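PDB 1Q35: iron binding protein FbpA from Mannheimia haemolytica, which binds ferric iron and probably serves as the periplasmic solute-binding component of a bacterial iron-uptake system. Local coordinates for residues 198-203 and 216-221. Sequence-based numbering, arbitrary orientation.
With FMT (formic acid), chain C.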
loop_
_atom_site.group_PDB
_atom_site.type_symbol
_atom_site.label_atom_id
_atom_site.label_comp_id
_atom_site.label_asym_id
_atom_site.label_seq_id
_atom_site.Cartn_x
_atom_site.Cartn_y
_atom_site.Cartn_z
ATOM N N TYR A 198 -5.540 4.407 4.960
ATOM C CA TYR A 198 -6.910 3.929 4.767
ATOM C C TYR A 198 -7.376 3.054 5.931
ATOM O O TYR A 198 -8.564 3.006 6.229
ATOM C CB TYR A 198 -7.082 3.204 3.413
ATOM C CG TYR A 198 -6.121 2.066 3.194
ATOM C CD1 TYR A 198 -4.870 2.299 2.631
ATOM C CD2 TYR A 198 -6.432 0.770 3.576
ATOM C CE1 TYR A 198 -3.967 1.287 2.451
ATOM C CE2 TYR A 198 -5.526 -0.267 3.394
ATOM C CZ TYR A 198 -4.286 0.010 2.834
ATOM O OH TYR A 198 -3.340 -0.971 2.658
ATOM N N TYR A 199 -6.449 2.389 6.607
ATOM C CA TYR A 199 -6.817 1.573 7.762
ATOM C C TYR A 199 -7.469 2.386 8.887
ATOM O O TYR A 199 -8.274 1.847 9.636
ATOM C CB TYR A 199 -5.609 0.799 8.311
ATOM C CG TYR A 199 -5.174 -0.348 7.425
ATOM C CD1 TYR A 199 -3.876 -0.417 6.929
ATOM C CD2 TYR A 199 -6.055 -1.366 7.085
ATOM C CE1 TYR A 199 -3.472 -1.463 6.111
ATOM C CE2 TYR A 199 -5.658 -2.413 6.265
ATOM C CZ TYR A 199 -4.364 -2.456 5.791
ATOM O OH TYR A 199 -3.949 -3.487 4.979
ATOM N N TYR A 200 -7.124 3.665 9.020
ATOM C CA TYR A 200 -7.760 4.515 10.027
ATOM C C TYR A 200 -9.263 4.617 9.767
ATOM O O TYR A 200 -10.071 4.488 10.690
ATOM C CB TYR A 200 -7.109 5.892 10.047
ATOM C CG TYR A 200 -7.390 6.690 11.296
ATOM C CD1 TYR A 200 -8.221 7.796 11.263
ATOM C CD2 TYR A 200 -6.805 6.353 12.512
ATOM C CE1 TYR A 200 -8.480 8.542 12.409
ATOM C CE2 TYR A 200 -7.054 7.098 13.663
ATOM C CZ TYR A 200 -7.887 8.190 13.602
ATOM O OH TYR A 200 -8.144 8.933 14.736
ATOM N N GLY A 201 -9.643 4.828 8.509
ATOM C CA GLY A 201 -11.045 4.861 8.131
ATOM C C GLY A 201 -11.736 3.515 8.268
ATOM O O GLY A 201 -12.876 3.437 8.731
ATOM N N LYS A 202 -11.054 2.445 7.878
ATOM C CA LYS A 202 -11.602 1.105 8.060
ATOM C C LYS A 202 -11.902 0.825 9.534
ATOM O O LYS A 202 -12.943 0.265 9.858
ATOM C CB LYS A 202 -10.649 0.041 7.518
ATOM C CG LYS A 202 -10.483 0.040 5.998
ATOM C CD LYS A 202 -11.795 -0.144 5.238
ATOM C CE LYS A 202 -12.477 -1.471 5.548
ATOM N NZ LYS A 202 -13.845 -1.562 4.973
ATOM N N MET A 203 -10.995 1.210 10.428
ATOM C CA MET A 203 -11.196 0.983 11.864
ATOM C C MET A 203 -12.371 1.806 12.385
ATOM O O MET A 203 -13.197 1.300 13.146
ATOM C CB MET A 203 -9.922 1.293 12.654
ATOM C CG MET A 203 -8.833 0.253 12.463
ATOM S SD MET A 203 -7.352 0.536 13.458
ATOM C CE MET A 203 -6.675 2.011 12.682
ATOM N N ALA A 216 -6.135 7.202 18.775
ATOM C CA ALA A 216 -4.968 7.581 17.989
ATOM C C ALA A 216 -5.261 8.783 17.104
ATOM O O ALA A 216 -6.417 9.100 16.819
ATOM C CB ALA A 216 -4.496 6.399 17.140
ATOM N N ILE A 217 -4.189 9.438 16.675
ATOM C CA ILE A 217 -4.246 10.554 15.746
ATOM C C ILE A 217 -3.474 10.153 14.491
ATOM O O ILE A 217 -2.378 9.600 14.578
ATOM C CB ILE A 217 -3.631 11.813 16.385
ATOM C CG1 ILE A 217 -4.516 12.299 17.542
ATOM C CG2 ILE A 217 -3.445 12.919 15.342
ATOM C CD1 ILE A 217 -3.820 13.264 18.469
ATOM N N ILE A 218 -4.061 10.428 13.330
ATOM C CA ILE A 218 -3.371 10.226 12.057
ATOM C C ILE A 218 -2.489 11.442 11.748
ATOM O O ILE A 218 -2.936 12.589 11.842
ATOM C CB ILE A 218 -4.381 9.915 10.904
ATOM C CG1 ILE A 218 -3.636 9.584 9.609
ATOM C CG2 ILE A 218 -5.367 11.061 10.662
ATOM C CD1 ILE A 218 -4.469 8.852 8.589
ATOM N N ASN A 219 -1.230 11.189 11.403
ATOM C CA ASN A 219 -0.282 12.258 11.097
ATOM C C ASN A 219 0.404 11.983 9.773
ATOM O O ASN A 219 0.895 10.883 9.546
ATOM C CB ASN A 219 0.809 12.387 12.165
ATOM C CG ASN A 219 0.261 12.572 13.562
ATOM O OD1 ASN A 219 0.046 13.699 14.015
ATOM N ND2 ASN A 219 0.062 11.463 14.266
ATOM N N PHE A 220 0.470 13.003 8.923
ATOM C CA PHE A 220 1.151 12.922 7.636
ATOM C C PHE A 220 2.519 13.577 7.783
ATOM O O PHE A 220 2.608 14.799 7.947
ATOM C CB PHE A 220 0.333 13.650 6.566
ATOM C CG PHE A 220 -1.048 13.111 6.399
ATOM C CD1 PHE A 220 -2.146 13.843 6.825
ATOM C CD2 PHE A 220 -1.257 11.869 5.815
ATOM C CE1 PHE A 220 -3.427 13.343 6.673
ATOM C CE2 PHE A 220 -2.539 11.366 5.658
ATOM C CZ PHE A 220 -3.624 12.099 6.092
ATOM N N PRO A 221 3.592 12.788 7.764
ATOM C CA PRO A 221 4.934 13.358 7.908
ATOM C C PRO A 221 5.198 14.500 6.929
ATOM O O PRO A 221 4.782 14.455 5.772
ATOM C CB PRO A 221 5.839 12.156 7.653
ATOM C CG PRO A 221 5.026 11.013 8.138
ATOM C CD PRO A 221 3.641 11.317 7.656
HETATM C C FMT C . -4.786 -3.925 1.377
HETATM O O1 FMT C . -5.541 -4.713 0.629
HETATM O O2 FMT C . -4.770 -2.728 1.152
HETATM O O HOH W 1 -6.843 11.609 13.909
#
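Tyr200, on helix 198-205, bridges to strand 216-219 and meets Ala216 and Ile218. The helical segment and the strand run roughly antiparallel, at 148°, with their axes 10.0 Å apart at closest approach. Tyr200 and Ile218 have the nearest CA atoms, 7.5 Å from each other. This gap is too wide for backbone contact, and the Tyr200 side chain spans it. Its CG lies anti to the backbone N (chi1 -162°), which carries the ring across to the strand. Tyr200 OH donates a hydrogen bond to Ala216 O at 2.7 Å. The hydroxyl sits above the carbonyl plane, 39° out of it, and the carbonyl oxygen lies at the ring edge. One water donates to Tyr200 OH and accepts from Ile218 N. The hydroxyl is held to the strand backbone twice, directly at Ala216 O and through the water at Ile218 N. Ile218 lies over one ring face, with CG2 4.3 Å above the plane and offset toward the rim. Its CD1 packs on Tyr200 CB at 4.2 Å. Ala216 CB lies 4.4 Å from Tyr200 CE2. Within the strand, Ile217 forms backbone hydrogen bonds with Thr107 of strand 96-108.

Tyr198 points away from the strand, and Tyr199 takes no part in the contact. Both bind ferric iron in another structure of this protein, and no iron is bound here. A formic acid molecule, probably from the crystallisation liquor, accepts a weak hydrogen bond from Tyr198 OH. The contact packs the helix carrying two iron-binding tyrosines against strand 216-219, which pairs antiparallel with strand 96-108, within the periplasmic-binding-protein fold.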